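Local coordinates for protein putative PLP-dependent aminotransferase (Bacillus cereus ATCC 10987, PDB 3JU7) that probably acts as a pyridoxal phosphate-dependent aminotransferase of the DegT/DnrJ/EryC1 family and can bind calcium, at residues Thr87-Pro92 with Pro321-Gln326. Sequence-based numbering, arbitrary orientation.
Sequences TFPATP and PSCHQQ
Cys323 sends its thiol against the loop that leads into helix 90-97, meeting Thr87, Pro89 and Pro92, a compact example of how one small side chain can join two segments far apart in sequence. The sulfur lies anti to its own carbonyl carbon (chi1 -69°), and the CB it hangs from already points at the other segment. Its closest approach across the contact is to the backbone, Thr87 O standing 3.2 Å from Cys323 SG, a close polar contact not counted as a hydrogen bond. Two carbon groups pack against the sulfur as well: the methyl Thr87 CG2 and the ring carbon Pro92 CG each lie 3.8 Å from Cys323 SG. Pro89 adds a looser touch, its CA being 4.0 Å from that same SG.

The Pro89 ring serves a second neighbour too. The extended side chain of Gln326 runs across it at about a right angle, and Pro89 CG meets the amide at its tip, 3.5 Å from Gln326 OE1. That amide is fixed by polar partners rather than by the proline: Gln326 NE2 donates to Pro321 O at 3.0 Å, approaching from above the carbonyl plane, while OE1 accepts from the backbone N of Cys226 of the second subunit. On the other segment, Thr87 OG1 donates to Thr91 OG1 and links the loop to Thr91 in helix 90-97.

This is buried packing in the connection from strand 80-84 to helix 90-97, and Cys323 is backbone hydrogen-bonded to Ser85, just past that strand. Strand 101-105 adds Phe104 against Cys323 and Pro102 against Pro92, helix 338-346 borders the 3-10 turn 323-325, and Phe220 of the second subunit packs on Pro89, so the contact reaches the dimer interface.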
ATOM      1  N   THR A  87     -13.943  -9.143  13.882  1.00 22.55           N
ATOM      2  CA  THR A  87     -12.587  -8.800  13.448  1.00 22.58           C
ATOM      3  C   THR A  87     -12.606  -7.351  12.959  1.00 22.23           C
ATOM      4  O   THR A  87     -13.659  -6.740  12.875  1.00 21.17           O
ATOM      5  CB  THR A  87     -12.073  -9.748  12.324  1.00 24.42           C
ATOM      6  OG1 THR A  87     -10.690  -9.482  12.046  1.00 21.42           O
ATOM      7  CG2 THR A  87     -12.922  -9.573  11.029  1.00 19.87           C
ATOM      8  N   PHE A  88     -11.433  -6.800  12.662  1.00 23.52           N
ATOM      9  CA  PHE A  88     -11.327  -5.457  12.128  1.00 22.62           C
ATOM     10  C   PHE A  88     -11.741  -5.516  10.638  1.00 23.03           C
ATOM     11  O   PHE A  88     -11.549  -6.527   9.991  1.00 22.09           O
ATOM     12  CB  PHE A  88      -9.908  -4.955  12.291  1.00 22.33           C
ATOM     13  CG  PHE A  88      -9.711  -3.495  11.908  1.00 26.65           C
ATOM     14  CD1 PHE A  88     -10.273  -2.489  12.671  1.00 20.55           C
ATOM     15  CD2 PHE A  88      -8.866  -3.141  10.872  1.00 25.63           C
ATOM     16  CE1 PHE A  88     -10.097  -1.172  12.345  1.00 28.36           C
ATOM     17  CE2 PHE A  88      -8.673  -1.823  10.563  1.00 34.15           C
ATOM     18  CZ  PHE A  88      -9.301  -0.830  11.312  1.00 28.54           C
ATOM     19  N   PRO A  89     -12.346  -4.437  10.104  1.00 24.23           N
ATOM     20  CA  PRO A  89     -12.829  -4.537   8.712  1.00 23.72           C
ATOM     21  C   PRO A  89     -11.778  -4.783   7.626  1.00 22.39           C
ATOM     22  O   PRO A  89     -12.145  -5.204   6.545  1.00 22.48           O
ATOM     23  CB  PRO A  89     -13.566  -3.212   8.510  1.00 25.17           C
ATOM     24  CG  PRO A  89     -14.125  -2.887   9.877  1.00 20.61           C
ATOM     25  CD  PRO A  89     -12.999  -3.322  10.822  1.00 24.69           C
ATOM     26  N   ALA A  90     -10.505  -4.534   7.907  1.00 19.23           N
ATOM     27  CA  ALA A  90      -9.443  -4.882   6.977  1.00 21.23           C
ATOM     28  C   ALA A  90      -9.566  -6.349   6.481  1.00 23.26           C
ATOM     29  O   ALA A  90      -9.280  -6.637   5.281  1.00 22.65           O
ATOM     30  CB  ALA A  90      -8.045  -4.606   7.622  1.00 18.32           C
ATOM     31  N   THR A  91     -10.045  -7.276   7.340  1.00 22.75           N
ATOM     32  CA  THR A  91     -10.046  -8.703   6.965  1.00 21.25           C
ATOM     33  C   THR A  91     -11.059  -8.995   5.877  1.00 23.00           C
ATOM     34  O   THR A  91     -10.695  -9.550   4.846  1.00 21.42           O
ATOM     35  CB  THR A  91     -10.272  -9.660   8.164  1.00 23.72           C
ATOM     36  OG1 THR A  91      -9.479  -9.224   9.271  1.00 22.35           O
ATOM     37  CG2 THR A  91      -9.906 -11.115   7.783  1.00 10.95           C
ATOM     38  N   PRO A  92     -12.346  -8.646   6.081  1.00 20.40           N
ATOM     39  CA  PRO A  92     -13.228  -8.918   4.931  1.00 20.92           C
ATOM     40  C   PRO A  92     -12.925  -8.047   3.684  1.00 22.62           C
ATOM     41  O   PRO A  92     -13.108  -8.495   2.541  1.00 22.92           O
ATOM     42  CB  PRO A  92     -14.644  -8.646   5.485  1.00 19.73           C
ATOM     43  CG  PRO A  92     -14.438  -7.753   6.720  1.00 20.22           C
ATOM     44  CD  PRO A  92     -13.085  -8.189   7.260  1.00 22.33           C
ATOM     45  N   PRO A 321     -20.158  -2.068  16.194  1.00 27.00           N
ATOM     46  CA  PRO A 321     -20.646  -3.208  15.417  1.00 25.01           C
ATOM     47  C   PRO A 321     -19.560  -4.151  14.951  1.00 25.78           C
ATOM     48  O   PRO A 321     -18.457  -3.715  14.603  1.00 25.16           O
ATOM     49  CB  PRO A 321     -21.271  -2.539  14.190  1.00 26.96           C
ATOM     50  CG  PRO A 321     -20.522  -1.223  14.060  1.00 26.08           C
ATOM     51  CD  PRO A 321     -20.447  -0.800  15.490  1.00 25.42           C
ATOM     52  N   SER A 322     -19.876  -5.443  14.947  1.00 24.57           N
ATOM     53  CA  SER A 322     -19.019  -6.406  14.299  1.00 24.82           C
ATOM     54  C   SER A 322     -19.168  -6.239  12.794  1.00 23.68           C
ATOM     55  O   SER A 322     -20.109  -5.557  12.335  1.00 23.60           O
ATOM     56  CB  SER A 322     -19.393  -7.825  14.708  1.00 24.60           C
ATOM     57  OG  SER A 322     -18.467  -8.313  15.646  1.00 28.88           O
ATOM     58  N   CYS A 323     -18.295  -6.902  12.025  1.00 20.50           N
ATOM     59  CA  CYS A 323     -18.287  -6.731  10.569  1.00 22.47           C
ATOM     60  C   CYS A 323     -19.655  -7.008   9.986  1.00 23.38           C
ATOM     61  O   CYS A 323     -20.126  -6.222   9.192  1.00 23.31           O
ATOM     62  CB  CYS A 323     -17.212  -7.582   9.863  1.00 19.95           C
ATOM     63  SG  CYS A 323     -15.531  -6.996  10.235  1.00 24.86           S
ATOM     64  N   HIS A 324     -20.286  -8.113  10.388  1.00 22.52           N
ATOM     65  CA  HIS A 324     -21.555  -8.513   9.814  1.00 22.64           C
ATOM     66  C   HIS A 324     -22.629  -7.485  10.112  1.00 25.46           C
ATOM     67  O   HIS A 324     -23.647  -7.458   9.435  1.00 24.57           O
ATOM     68  CB  HIS A 324     -21.988  -9.920  10.299  1.00 21.72           C
ATOM     69  CG  HIS A 324     -22.588  -9.969  11.684  1.00 15.43           C
ATOM     70  ND1 HIS A 324     -21.822 -10.007  12.830  1.00 22.88           N
ATOM     71  CD2 HIS A 324     -23.873 -10.095  12.094  1.00 17.88           C
ATOM     72  CE1 HIS A 324     -22.607 -10.111  13.887  1.00 25.31           C
ATOM     73  NE2 HIS A 324     -23.862 -10.139  13.468  1.00 21.15           N
ATOM     74  N   GLN A 325     -22.397  -6.651  11.129  1.00 24.96           N
ATOM     75  CA  GLN A 325     -23.336  -5.577  11.513  1.00 24.42           C
ATOM     76  C   GLN A 325     -23.052  -4.227  10.816  1.00 25.16           C
ATOM     77  O   GLN A 325     -23.880  -3.325  10.842  1.00 23.25           O
ATOM     78  CB  GLN A 325     -23.316  -5.397  13.043  1.00 21.50           C
ATOM     79  CG  GLN A 325     -23.650  -6.702  13.788  1.00 22.45           C
ATOM     80  CD  GLN A 325     -23.434  -6.612  15.269  1.00 22.14           C
ATOM     81  OE1 GLN A 325     -22.494  -5.953  15.728  1.00 23.87           O
ATOM     82  NE2 GLN A 325     -24.309  -7.286  16.048  1.00 21.81           N
ATOM     83  N   GLN A 326     -21.880  -4.093  10.210  1.00 24.81           N
ATOM     84  CA  GLN A 326     -21.508  -2.858   9.512  1.00 25.43           C
ATOM     85  C   GLN A 326     -22.074  -2.830   8.117  1.00 26.99           C
ATOM     86  O   GLN A 326     -22.209  -3.876   7.458  1.00 29.65           O
ATOM     87  CB  GLN A 326     -19.992  -2.687   9.452  1.00 24.40           C
ATOM     88  CG  GLN A 326     -19.456  -2.471  10.805  1.00 24.36           C
ATOM     89  CD  GLN A 326     -17.982  -2.269  10.865  1.00 26.55           C
ATOM     90  OE1 GLN A 326     -17.376  -1.647  10.003  1.00 25.52           O
ATOM     91  NE2 GLN A 326     -17.395  -2.774  11.918  1.00 22.82           N
TER